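Local coordinates for catalase-3 (PDB 4AJ9), which breaks down hydrogen peroxide to oxygen and water with a heme group and probably protects cells from its toxic effects, at residues D354-L357 against N358-R361; Q52-D55 against H56-I59; N364-L368 against P369-P373; V158-P162 against D163-P167. All coordinates share one frame; numbering follows the deposited sequence.

Contact 1: D354-L357 against N358-R361; sequences DTQL and NRHR. With HEM (protoporphyrin IX containing Fe), chain Y.
Gln356 OE1 comes up at the edge of the His360 imidazole, 3.5 Å from CD2, while the guanidinium of Arg359 has His360 NE2 over one face, toward the rim, and propionate oxygen O1D of the heme in plane at its edge. Helix 343-360, the proximal helix of the catalase fold, which by similarity bears the axial ligand Tyr352, thus illustrates how side chains one turn apart can share a carboxylate. Gln356 NE2 donates to O1D at 2.8 Å, with its chain bent at chi2 (-47°) to bring the amide round to the propionate. In the conformer described, Arg359 NH2 meets O1D at 2.8 Å, and Arg359 NE reaches the other oxygen, O2D, at 2.9 Å. Ser327 OG bonds Gln356 OE1, and Ile326 O bonds Arg359 NH2, so both side chains are also tied to the loop at 326-327. With a leucine in place of Gln356, O1D would probably lose its amide donor and Ser327 OG its bond to OE1. In the helix backbone Arg359 N bonds Thr355 O at 3.0 Å. Nearer the ring, Thr355 lays its methyl alongside the same propionate, CG2 3.7 Å from heme CBD.

Contact 2: Q52-D55 against H56-I59; sequences QHFD and HERI
Two groups grip Glu57 OE2: a water that donates at 2.7 Å, and His156 NE2 of the second subunit. The same water lies 2.8 Å from His53 ND1, so it joins the last helical turn to the chain that follows; His53 NE2 bonds Asn364 OD1 of the third subunit. Glu57 OE2 also approaches Phe54 CD1 at 3.5 Å, the carboxylate plane standing 73° from the ring. The other oxygen, OE1, turns its anti lone pair to Arg58 NH1 in a 2.9 Å salt bridge, so both ends of the carboxylate are held and its rotation is probably restricted. On another flank of the turn, the His56 ring brings its edge to the backbone of Gln52, with CD2 only 3.1 Å from Gln52 O. CG anti to the carbonyl carbon (chi1 -67°) folds the ring back along the helix, where CD2 also touches Gln52 CG; His56 NE2 bonds Asp354 OD1 of the second subunit. His56 N divides its hydrogen between His53 O at 3.2 Å and a weaker bond to Gln52 O. Glu57 N donates to Phe54 O at 3.1 Å, while a second water links Asp55 O to Arg58 N. This shift from i+4 to i+3 bonding is a helix C-terminus unwinding, here at the end of helix 45-55, in the N-terminal arm that heme catalases thread between their subunits.

Contact 3: N364-L368 against P369-P373; sequences NFEQL and PINRP
Asn371 ND2 donates to Phe365 O at 3.0 Å, approaching from above the carbonyl plane (46° out of it) rather than along a lone pair. Leu368 N reaches that oxygen from the opposite face, at 3.2 Å, so a single carbonyl closes a short 3-10 turn and also receives the side chain from the next turn. Leu368 O is doubly used as well, accepting from both Arg372 N and Asn371 N, each at 2.9 Å. Beside the amide runs the Leu368 side chain, with CD1 4.1 Å from Asn371 ND2. Glu366 crosses Asn371 at about a right angle, and a water donating to both Glu366 OE1 (2.8 Å) and Asn371 O bridges the two residues. CG anti to the carbonyl carbon (chi1 -57°) and a bend at chi2 curl Glu366 round toward that water. In the second shell, Ser327 N and Arg125 NH1 bond Asn371 OD1; with ND2 committed to Phe365, the amide is fixed against flipping. His332 NE2 similarly holds Glu366 OE2. The whole turn follows helix 343-360 and leads toward strand 390-391: Phe365 packs on Leu353 and Gln356 of the helix, Leu368 on its His360, and Tyr127 from strand 121-128 bonds Ile370 O.

Contact 4: V158-P162 against D163-P167; sequences VKPSP and DNEVP
Ser161 OG donates to Asp163 OD1 at 2.6 Å, arriving on the syn side and 28° out of the carboxylate plane. From the opposite face Asn164 N reaches the same oxygen at 3.0 Å, so OD1 is gripped by one side chain and one backbone amide. Asp163 achieves this with CG lodged between its backbone N and carbonyl carbon (chi1 44°), which puts OD1 between the Ser161 hydroxyl and Asn164 N. Replacing Asp163 with an alanine would probably set the Ser161 hydroxyl free to turn and leave Asn164 N without this acceptor. Asn164 takes up the same first torsion (chi1 61°), and its OD1 accepts a weak bond from Val166 N at 3.2 Å. Glu165 differs: its CG is anti to the backbone N, its phi is positive, and its extended chain carries OE1 to a salt bridge with Arg256 of the second subunit. The start of that chain still lies against Pro160, Glu165 CG being 3.8 Å from Pro160 CB. A cis peptide bond precedes Pro167, whose O comes within 3.3 Å of Pro160 CG. Across the reversal Ser161 N bonds Val166 O at 2.8 Å. Inside it a weak i to i+4 bond, Glu165 N to Ser161 O, closes an alpha-turn that ends on a residue of positive phi, followed and overlapped by a weak Asx turn at Asn164, all in the surface loop between helices 151-158 and 174-182.

Overall arrangement
Contact 1 holds one heme's propionate, and the side chain of Arg359 lies about 9 Å from that of His65, a predicted active-site residue; Asp55 of contact 2 also touches a bound heme. Contact 3 backs contact 1 closely, the centres 13 Å apart, with Leu368 CD1 3.5 Å from His360 CE1. Contact 2 touches contact 1 within the subunit where Ile59 CB meets Arg359 O at 3.7 Å, though their centres are about 17 Å apart; in the tetramer, residues 52-59 also dock on residues 354-358 of the second subunit. Contact 4 stands apart, its nearest atoms about 11 Å from contact 1, yet it too touches the second subunit. Local contacts thus lie at pocket and interfaces alike.

Contact 1: D354-L357 against N358-R361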
loop_
_atom_site.group_PDB
_atom_site.type_symbol
_atom_site.label_atom_id
_atom_site.label_comp_id
_atom_site.label_asym_id
_atom_site.label_seq_id
_atom_site.Cartn_x
_atom_site.Cartn_y
_atom_site.Cartn_z
ATOM N N ASP C 354 4.332 5.057 13.582
ATOM C CA ASP C 354 4.893 4.574 12.317
ATOM C C ASP C 354 4.235 3.270 11.862
ATOM O O ASP C 354 3.921 3.105 10.692
ATOM C CB ASP C 354 6.401 4.370 12.464
ATOM C CG ASP C 354 6.999 3.587 11.317
ATOM O OD1 ASP C 354 6.784 3.979 10.156
ATOM O OD2 ASP C 354 7.651 2.554 11.578
ATOM N N THR C 355 4.026 2.347 12.797
ATOM C CA THR C 355 3.496 1.028 12.439
ATOM C C THR C 355 2.072 1.076 11.861
ATOM O O THR C 355 1.670 0.175 11.106
ATOM C CB THR C 355 3.547 0.047 13.621
ATOM O OG1 THR C 355 3.469 -1.303 13.137
ATOM C CG2 THR C 355 2.401 0.319 14.587
ATOM N N GLN C 356 1.323 2.125 12.193
ATOM C CA GLN C 356 -0.029 2.277 11.653
ATOM C C GLN C 356 0.002 2.431 10.135
ATOM O O GLN C 356 -0.925 2.029 9.440
ATOM C CB GLN C 356 -0.739 3.485 12.269
ATOM C CG GLN C 356 -0.847 3.439 13.793
ATOM C CD GLN C 356 -1.322 2.094 14.299
ATOM O OE1 GLN C 356 -2.094 1.401 13.623
ATOM N NE2 GLN C 356 -0.855 1.707 15.490
ATOM N N LEU C 357 1.067 3.044 9.633
ATOM C CA LEU C 357 1.253 3.187 8.201
ATOM C C LEU C 357 1.342 1.825 7.533
ATOM O O LEU C 357 0.880 1.650 6.405
ATOM C CB LEU C 357 2.520 3.992 7.898
ATOM C CG LEU C 357 2.556 5.437 8.369
ATOM C CD1 LEU C 357 3.976 6.003 8.261
ATOM C CD2 LEU C 357 1.545 6.287 7.597
ATOM N N ASN C 358 1.933 0.850 8.222
ATOM C CA ASN C 358 1.996 -0.499 7.667
ATOM C C ASN C 358 0.646 -1.202 7.737
ATOM O O ASN C 358 0.150 -1.728 6.739
ATOM C CB ASN C 358 3.037 -1.363 8.390
ATOM C CG ASN C 358 3.290 -2.679 7.673
ATOM O OD1 ASN C 358 3.765 -2.685 6.544
ATOM N ND2 ASN C 358 2.970 -3.805 8.329
ATOM N N ARG C 359 0.050 -1.202 8.921
ATOM C CA ARG C 359 -1.200 -1.916 9.115
ATOM C C ARG C 359 -2.329 -1.318 8.280
ATOM O O ARG C 359 -3.130 -2.048 7.695
ATOM C CB ARG C 359 -1.572 -1.928 10.592
ATOM C CG ARG C 359 -2.529 -3.034 10.966
ATOM C CD ARG C 359 -2.134 -3.636 12.307
ATOM N NE ARG C 359 -2.404 -2.736 13.424
ATOM C CZ ARG C 359 -3.622 -2.430 13.868
ATOM N NH1 ARG C 359 -4.697 -2.934 13.276
ATOM N NH2 ARG C 359 -3.762 -1.603 14.900
ATOM N N HIS C 360 -2.394 0.011 8.224
ATOM C CA HIS C 360 -3.496 0.687 7.535
ATOM C C HIS C 360 -3.166 1.207 6.141
ATOM O O HIS C 360 -4.031 1.765 5.462
ATOM C CB HIS C 360 -4.083 1.804 8.407
ATOM C CG HIS C 360 -4.767 1.299 9.645
ATOM N ND1 HIS C 360 -5.981 0.645 9.605
ATOM C CD2 HIS C 360 -4.404 1.335 10.952
ATOM C CE1 HIS C 360 -6.342 0.312 10.833
ATOM N NE2 HIS C 360 -5.403 0.718 11.668
ATOM N N ARG C 361 -1.922 1.032 5.714
ATOM C CA ARG C 361 -1.497 1.462 4.372
ATOM C C ARG C 361 -1.913 2.887 3.991
ATOM O O ARG C 361 -2.381 3.131 2.877
ATOM C CB ARG C 361 -2.020 0.491 3.307
ATOM C CG ARG C 361 -1.157 -0.739 3.093
ATOM C CD ARG C 361 -1.226 -1.697 4.279
ATOM N NE ARG C 361 -0.181 -2.719 4.218
ATOM C CZ ARG C 361 1.125 -2.452 4.239
ATOM N NH1 ARG C 361 1.545 -1.199 4.327
ATOM N NH2 ARG C 361 2.000 -3.435 4.180
HETATM C CHA HEM Y . 1.426 -3.347 20.330
HETATM C CHB HEM Y . 2.057 -3.023 25.146
HETATM C CHC HEM Y . 6.764 -2.130 24.426
HETATM C CHD HEM Y . 5.936 -1.586 19.684
HETATM C C1A HEM Y . 1.182 -3.386 21.692
HETATM C C2A HEM Y . -0.084 -3.709 22.340
HETATM C C3A HEM Y . 0.102 -3.633 23.670
HETATM C C4A HEM Y . 1.477 -3.240 23.908
HETATM C CMA HEM Y . -0.945 -3.888 24.782
HETATM C CAA HEM Y . -1.387 -4.121 21.604
HETATM C CBA HEM Y . -2.361 -2.954 21.474
HETATM C CGA HEM Y . -3.632 -3.465 20.848
HETATM O O1A HEM Y . -3.900 -3.136 19.666
HETATM O O2A HEM Y . -4.380 -4.216 21.530
HETATM C C1B HEM Y . 3.380 -2.694 25.371
HETATM C C2B HEM Y . 3.969 -2.364 26.657
HETATM C C3B HEM Y . 5.278 -2.137 26.467
HETATM C C4B HEM Y . 5.546 -2.290 25.051
HETATM C CMB HEM Y . 3.155 -2.332 27.972
HETATM C CAB HEM Y . 6.355 -1.716 27.495
HETATM C CBB HEM Y . 6.015 -1.056 28.608
HETATM C C1C HEM Y . 6.919 -1.825 23.095
HETATM C C2C HEM Y . 8.093 -1.218 22.486
HETATM C C3C HEM Y . 7.850 -1.098 21.178
HETATM C C4C HEM Y . 6.515 -1.573 20.923
HETATM C CMC HEM Y . 9.392 -0.845 23.224
HETATM C CAC HEM Y . 8.739 -0.480 20.091
HETATM C CBC HEM Y . 9.546 0.535 20.406
HETATM C C1D HEM Y . 4.672 -2.016 19.407
HETATM C C2D HEM Y . 4.095 -2.024 18.088
HETATM C C3D HEM Y . 2.690 -2.575 18.289
HETATM C C4D HEM Y . 2.557 -2.834 19.706
HETATM C CMD HEM Y . 4.778 -1.570 16.781
HETATM C CAD HEM Y . 1.623 -2.789 17.204
HETATM C CBD HEM Y . 0.713 -1.566 17.231
HETATM C CGD HEM Y . -0.284 -1.656 16.107
HETATM O O1D HEM Y . -1.342 -0.989 16.203
HETATM O O2D HEM Y . -0.031 -2.417 15.138
HETATM N NA HEM Y . 2.101 -3.103 22.681
HETATM N NB HEM Y . 4.370 -2.633 24.423
HETATM N NC HEM Y . 5.977 -2.022 22.109
HETATM N ND HEM Y . 3.748 -2.488 20.331
HETATM FE FE HEM Y . 4.001 -2.472 22.418
#

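Contact 2: Q52-D55 against H56-I59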
loop_
_atom_site.group_PDB
_atom_site.type_symbol
_atom_site.label_atom_id
_atom_site.label_comp_id
_atom_site.label_asym_id
_atom_site.label_seq_id
_atom_site.Cartn_x
_atom_site.Cartn_y
_atom_site.Cartn_z
ATOM N N GLN C 52 -13.039 -9.017 -6.105
ATOM C CA GLN C 52 -11.994 -8.053 -5.767
ATOM C C GLN C 52 -12.116 -7.698 -4.295
ATOM O O GLN C 52 -11.111 -7.668 -3.573
ATOM C CB GLN C 52 -12.037 -6.777 -6.622
ATOM C CG GLN C 52 -10.881 -5.832 -6.280
ATOM C CD GLN C 52 -10.869 -4.577 -7.125
ATOM O OE1 GLN C 52 -10.383 -4.584 -8.246
ATOM N NE2 GLN C 52 -11.394 -3.491 -6.584
ATOM N N HIS C 53 -13.335 -7.438 -3.829
ATOM C CA HIS C 53 -13.455 -7.099 -2.422
ATOM C C HIS C 53 -13.003 -8.247 -1.535
ATOM O O HIS C 53 -12.239 -8.044 -0.606
ATOM C CB HIS C 53 -14.845 -6.610 -2.023
ATOM C CG HIS C 53 -14.804 -5.683 -0.847
ATOM N ND1 HIS C 53 -14.725 -6.135 0.455
ATOM C CD2 HIS C 53 -14.763 -4.332 -0.779
ATOM C CE1 HIS C 53 -14.660 -5.100 1.276
ATOM N NE2 HIS C 53 -14.681 -3.994 0.554
ATOM N N PHE C 54 -13.468 -9.455 -1.837
ATOM C CA PHE C 54 -13.023 -10.632 -1.119
ATOM C C PHE C 54 -11.499 -10.767 -1.133
ATOM O O PHE C 54 -10.879 -10.947 -0.080
ATOM C CB PHE C 54 -13.643 -11.901 -1.695
ATOM C CG PHE C 54 -13.101 -13.147 -1.059
ATOM C CD1 PHE C 54 -13.538 -13.542 0.196
ATOM C CD2 PHE C 54 -12.134 -13.892 -1.689
ATOM C CE1 PHE C 54 -13.027 -14.682 0.794
ATOM C CE2 PHE C 54 -11.603 -15.022 -1.094
ATOM C CZ PHE C 54 -12.054 -15.418 0.149
ATOM N N ASP C 55 -10.910 -10.672 -2.329
ATOM C CA ASP C 55 -9.466 -10.854 -2.533
ATOM C C ASP C 55 -8.640 -9.894 -1.685
ATOM O O ASP C 55 -7.505 -10.181 -1.364
ATOM C CB ASP C 55 -9.066 -10.615 -4.003
ATOM C CG ASP C 55 -9.630 -11.660 -4.968
ATOM O OD1 ASP C 55 -10.086 -12.714 -4.507
ATOM O OD2 ASP C 55 -9.596 -11.428 -6.209
ATOM N N HIS C 56 -9.195 -8.740 -1.363
ATOM C CA HIS C 56 -8.425 -7.725 -0.643
ATOM C C HIS C 56 -8.873 -7.528 0.802
ATOM O O HIS C 56 -8.654 -6.461 1.383
ATOM C CB HIS C 56 -8.478 -6.388 -1.387
ATOM C CG HIS C 56 -7.776 -6.407 -2.709
ATOM N ND1 HIS C 56 -6.580 -5.755 -2.923
ATOM C CD2 HIS C 56 -8.085 -7.019 -3.878
ATOM C CE1 HIS C 56 -6.196 -5.938 -4.176
ATOM N NE2 HIS C 56 -7.093 -6.705 -4.777
ATOM N N GLU C 57 -9.462 -8.563 1.397
ATOM C CA GLU C 57 -10.033 -8.427 2.734
ATOM C C GLU C 57 -8.999 -8.230 3.839
ATOM O O GLU C 57 -9.246 -7.497 4.790
ATOM C CB GLU C 57 -10.934 -9.630 3.085
ATOM C CG GLU C 57 -12.366 -9.515 2.544
ATOM C CD GLU C 57 -13.244 -10.711 2.919
ATOM O OE1 GLU C 57 -12.840 -11.525 3.798
ATOM O OE2 GLU C 57 -14.335 -10.841 2.319
ATOM N N ARG C 58 -7.850 -8.884 3.715
ATOM C CA ARG C 58 -6.901 -8.962 4.820
ATOM C C ARG C 58 -5.994 -7.731 4.902
ATOM O O ARG C 58 -5.612 -7.155 3.881
ATOM C CB ARG C 58 -6.051 -10.227 4.704
ATOM C CG ARG C 58 -6.866 -11.525 4.661
ATOM C CD ARG C 58 -7.616 -11.838 5.977
ATOM N NE ARG C 58 -8.389 -13.059 5.773
ATOM C CZ ARG C 58 -9.679 -13.092 5.436
ATOM N NH1 ARG C 58 -10.395 -11.971 5.372
ATOM N NH2 ARG C 58 -10.273 -14.261 5.216
ATOM N N ILE C 59 -5.665 -7.335 6.127
ATOM C CA ILE C 59 -4.648 -6.321 6.345
ATOM C C ILE C 59 -3.592 -6.978 7.232
ATOM O O ILE C 59 -3.858 -8.002 7.873
ATOM C CB ILE C 59 -5.226 -5.049 7.017
ATOM C CG1 ILE C 59 -5.586 -5.329 8.480
ATOM C CG2 ILE C 59 -6.440 -4.536 6.251
ATOM C CD1 ILE C 59 -6.179 -4.130 9.194
HETATM O O HOH W 1 -15.484 -8.847 0.883
HETATM O O HOH W 2 -6.968 -10.498 1.228
#

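Contact 3: N364-L368 against P369-P373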
loop_
_atom_site.group_PDB
_atom_site.type_symbol
_atom_site.label_atom_id
_atom_site.label_comp_id
_atom_site.label_asym_id
_atom_site.label_seq_id
_atom_site.Cartn_x
_atom_site.Cartn_y
_atom_site.Cartn_z
ATOM N N ASN C 364 -4.352 8.222 7.070
ATOM C CA ASN C 364 -5.645 8.671 7.581
ATOM C C ASN C 364 -6.362 7.690 8.508
ATOM O O ASN C 364 -7.578 7.771 8.681
ATOM C CB ASN C 364 -6.555 9.101 6.420
ATOM C CG ASN C 364 -6.138 10.445 5.840
ATOM O OD1 ASN C 364 -5.988 11.417 6.582
ATOM N ND2 ASN C 364 -5.919 10.502 4.520
ATOM N N PHE C 365 -5.607 6.783 9.118
ATOM C CA PHE C 365 -6.189 5.773 10.004
ATOM C C PHE C 365 -6.914 6.387 11.197
ATOM O O PHE C 365 -7.791 5.742 11.784
ATOM C CB PHE C 365 -5.101 4.800 10.485
ATOM C CG PHE C 365 -3.897 5.491 11.026
ATOM C CD1 PHE C 365 -3.846 5.875 12.350
ATOM C CD2 PHE C 365 -2.827 5.804 10.190
ATOM C CE1 PHE C 365 -2.736 6.539 12.846
ATOM C CE2 PHE C 365 -1.727 6.466 10.669
ATOM C CZ PHE C 365 -1.675 6.839 12.000
ATOM N N GLU C 366 -6.585 7.629 11.571
ATOM C CA GLU C 366 -7.310 8.232 12.701
ATOM C C GLU C 366 -8.748 8.592 12.312
ATOM O O GLU C 366 -9.561 8.919 13.176
ATOM C CB GLU C 366 -6.592 9.460 13.298
ATOM C CG GLU C 366 -5.151 9.211 13.787
ATOM C CD GLU C 366 -5.067 8.469 15.117
ATOM O OE1 GLU C 366 -5.811 7.490 15.339
ATOM O OE2 GLU C 366 -4.240 8.868 15.960
ATOM N N GLN C 367 -9.051 8.526 11.017
ATOM C CA GLN C 367 -10.395 8.814 10.523
ATOM C C GLN C 367 -11.343 7.609 10.580
ATOM O O GLN C 367 -12.558 7.768 10.449
ATOM C CB GLN C 367 -10.334 9.394 9.101
ATOM C CG GLN C 367 -9.549 10.690 9.007
ATOM C CD GLN C 367 -9.657 11.350 7.643
ATOM O OE1 GLN C 367 -9.852 10.683 6.628
ATOM N NE2 GLN C 367 -9.539 12.677 7.616
ATOM N N LEU C 368 -10.806 6.409 10.800
ATOM C CA LEU C 368 -11.656 5.230 10.919
ATOM C C LEU C 368 -12.592 5.411 12.113
ATOM O O LEU C 368 -12.195 5.957 13.136
ATOM C CB LEU C 368 -10.816 3.969 11.095
ATOM C CG LEU C 368 -9.921 3.638 9.898
ATOM C CD1 LEU C 368 -8.987 2.480 10.225
ATOM C CD2 LEU C 368 -10.778 3.319 8.675
ATOM N N PRO C 369 -13.842 4.958 11.984
ATOM C CA PRO C 369 -14.800 5.194 13.074
ATOM C C PRO C 369 -14.252 4.826 14.455
ATOM O O PRO C 369 -14.420 5.599 15.402
ATOM C CB PRO C 369 -15.978 4.302 12.690
ATOM C CG PRO C 369 -15.923 4.283 11.167
ATOM C CD PRO C 369 -14.443 4.219 10.859
ATOM N N ILE C 370 -13.598 3.676 14.574
ATOM C CA ILE C 370 -13.135 3.219 15.894
ATOM C C ILE C 370 -11.959 4.049 16.430
ATOM O O ILE C 370 -11.734 4.104 17.639
ATOM C CB ILE C 370 -12.779 1.699 15.896
ATOM C CG1 ILE C 370 -12.582 1.175 17.327
ATOM C CG2 ILE C 370 -11.557 1.424 15.039
ATOM C CD1 ILE C 370 -13.885 1.036 18.132
ATOM N N ASN C 371 -11.221 4.704 15.530
ATOM C CA ASN C 371 -10.111 5.575 15.926
ATOM C C ASN C 371 -10.487 7.046 16.139
ATOM O O ASN C 371 -9.758 7.784 16.795
ATOM C CB ASN C 371 -8.971 5.480 14.913
ATOM C CG ASN C 371 -8.194 4.192 15.044
ATOM O OD1 ASN C 371 -8.001 3.686 16.149
ATOM N ND2 ASN C 371 -7.749 3.651 13.916
ATOM N N ARG C 372 -11.611 7.484 15.576
ATOM C CA ARG C 372 -11.996 8.889 15.718
ATOM C C ARG C 372 -12.165 9.296 17.175
ATOM O O ARG C 372 -12.720 8.544 17.977
ATOM C CB ARG C 372 -13.307 9.177 14.978
ATOM C CG ARG C 372 -13.228 9.077 13.478
ATOM C CD ARG C 372 -14.544 9.514 12.872
ATOM N NE ARG C 372 -14.850 10.888 13.256
ATOM C CZ ARG C 372 -15.824 11.613 12.719
ATOM N NH1 ARG C 372 -16.587 11.091 11.769
ATOM N NH2 ARG C 372 -16.032 12.857 13.128
ATOM N N PRO C 373 -11.697 10.504 17.522
ATOM C CA PRO C 373 -11.993 11.068 18.841
ATOM C C PRO C 373 -13.436 11.534 18.861
ATOM O O PRO C 373 -14.022 11.640 17.785
ATOM C CB PRO C 373 -11.067 12.286 18.914
ATOM C CG PRO C 373 -10.948 12.728 17.489
ATOM C CD PRO C 373 -10.916 11.430 16.687
HETATM O O HOH W 3 -7.249 7.446 17.710
#

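Contact 4: V158-P162 against D163-P167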
loop_
_atom_site.group_PDB
_atom_site.type_symbol
_atom_site.label_atom_id
_atom_site.label_comp_id
_atom_site.label_asym_id
_atom_site.label_seq_id
_atom_site.Cartn_x
_atom_site.Cartn_y
_atom_site.Cartn_z
ATOM N N VAL C 158 11.897 -14.134 20.546
ATOM C CA VAL C 158 10.731 -14.788 21.135
ATOM C C VAL C 158 9.776 -15.368 20.076
ATOM O O VAL C 158 9.143 -16.406 20.289
ATOM C CB VAL C 158 10.009 -13.817 22.090
ATOM C CG1 VAL C 158 8.593 -14.262 22.371
ATOM C CG2 VAL C 158 10.813 -13.670 23.385
ATOM N N LYS C 159 9.695 -14.712 18.927
ATOM C CA LYS C 159 8.863 -15.198 17.821
ATOM C C LYS C 159 9.495 -16.428 17.139
ATOM O O LYS C 159 10.639 -16.793 17.431
ATOM C CB LYS C 159 8.525 -14.053 16.852
ATOM C CG LYS C 159 7.231 -13.336 17.230
ATOM C CD LYS C 159 6.989 -12.069 16.421
ATOM C CE LYS C 159 5.704 -11.349 16.849
ATOM N NZ LYS C 159 4.419 -11.971 16.366
ATOM N N PRO C 160 8.745 -17.105 16.255
ATOM C CA PRO C 160 9.275 -18.381 15.740
ATOM C C PRO C 160 10.615 -18.240 15.024
ATOM O O PRO C 160 10.896 -17.201 14.429
ATOM C CB PRO C 160 8.204 -18.823 14.727
ATOM C CG PRO C 160 6.931 -18.137 15.200
ATOM C CD PRO C 160 7.407 -16.798 15.720
ATOM N N SER C 161 11.431 -19.290 15.091
ATOM C CA SER C 161 12.691 -19.348 14.349
ATOM C C SER C 161 12.447 -18.980 12.891
ATOM O O SER C 161 11.472 -19.431 12.280
ATOM C CB SER C 161 13.306 -20.748 14.444
ATOM O OG SER C 161 14.636 -20.768 13.962
ATOM N N PRO C 162 13.330 -18.147 12.326
ATOM C CA PRO C 162 13.040 -17.596 10.998
ATOM C C PRO C 162 13.317 -18.543 9.817
ATOM O O PRO C 162 12.947 -18.206 8.685
ATOM C CB PRO C 162 13.922 -16.336 10.938
ATOM C CG PRO C 162 15.051 -16.627 11.868
ATOM C CD PRO C 162 14.469 -17.484 12.983
ATOM N N ASP C 163 13.936 -19.698 10.072
ATOM C CA ASP C 163 14.161 -20.671 9.005
ATOM C C ASP C 163 12.901 -21.475 8.713
ATOM O O ASP C 163 12.529 -21.608 7.549
ATOM C CB ASP C 163 15.365 -21.601 9.270
ATOM C CG ASP C 163 15.425 -22.117 10.702
ATOM O OD1 ASP C 163 14.613 -21.679 11.535
ATOM O OD2 ASP C 163 16.310 -22.954 11.002
ATOM N N ASN C 164 12.237 -21.968 9.763
ATOM C CA ASN C 164 11.025 -22.799 9.621
ATOM C C ASN C 164 9.726 -22.242 10.223
ATOM O O ASN C 164 8.670 -22.882 10.163
ATOM C CB ASN C 164 11.271 -24.226 10.154
ATOM C CG ASN C 164 11.633 -24.265 11.640
ATOM O OD1 ASN C 164 11.576 -23.252 12.338
ATOM N ND2 ASN C 164 12.005 -25.453 12.127
ATOM N N GLU C 165 9.803 -21.048 10.790
ATOM C CA GLU C 165 8.674 -20.455 11.519
ATOM C C GLU C 165 8.068 -21.394 12.566
ATOM O O GLU C 165 6.855 -21.622 12.597
ATOM C CB GLU C 165 7.606 -19.906 10.570
ATOM C CG GLU C 165 6.689 -18.883 11.245
ATOM C CD GLU C 165 5.696 -18.268 10.298
ATOM O OE1 GLU C 165 4.773 -18.989 9.862
ATOM O OE2 GLU C 165 5.835 -17.062 9.988
ATOM N N VAL C 166 8.933 -21.909 13.430
ATOM C CA VAL C 166 8.540 -22.729 14.577
ATOM C C VAL C 166 9.326 -22.197 15.781
ATOM O O VAL C 166 10.512 -21.888 15.646
ATOM C CB VAL C 166 8.951 -24.208 14.347
ATOM C CG1 VAL C 166 8.712 -25.046 15.617
ATOM C CG2 VAL C 166 8.213 -24.794 13.149
ATOM N N PRO C 167 8.698 -22.115 16.964
ATOM C CA PRO C 167 7.345 -22.536 17.325
ATOM C C PRO C 167 6.380 -21.358 17.447
ATOM O O PRO C 167 6.807 -20.235 17.725
ATOM C CB PRO C 167 7.554 -23.127 18.719
ATOM C CG PRO C 167 8.552 -22.183 19.322
ATOM C CD PRO C 167 9.470 -21.742 18.170
HETATM O O HOH W 4 6.690 -17.739 19.195
#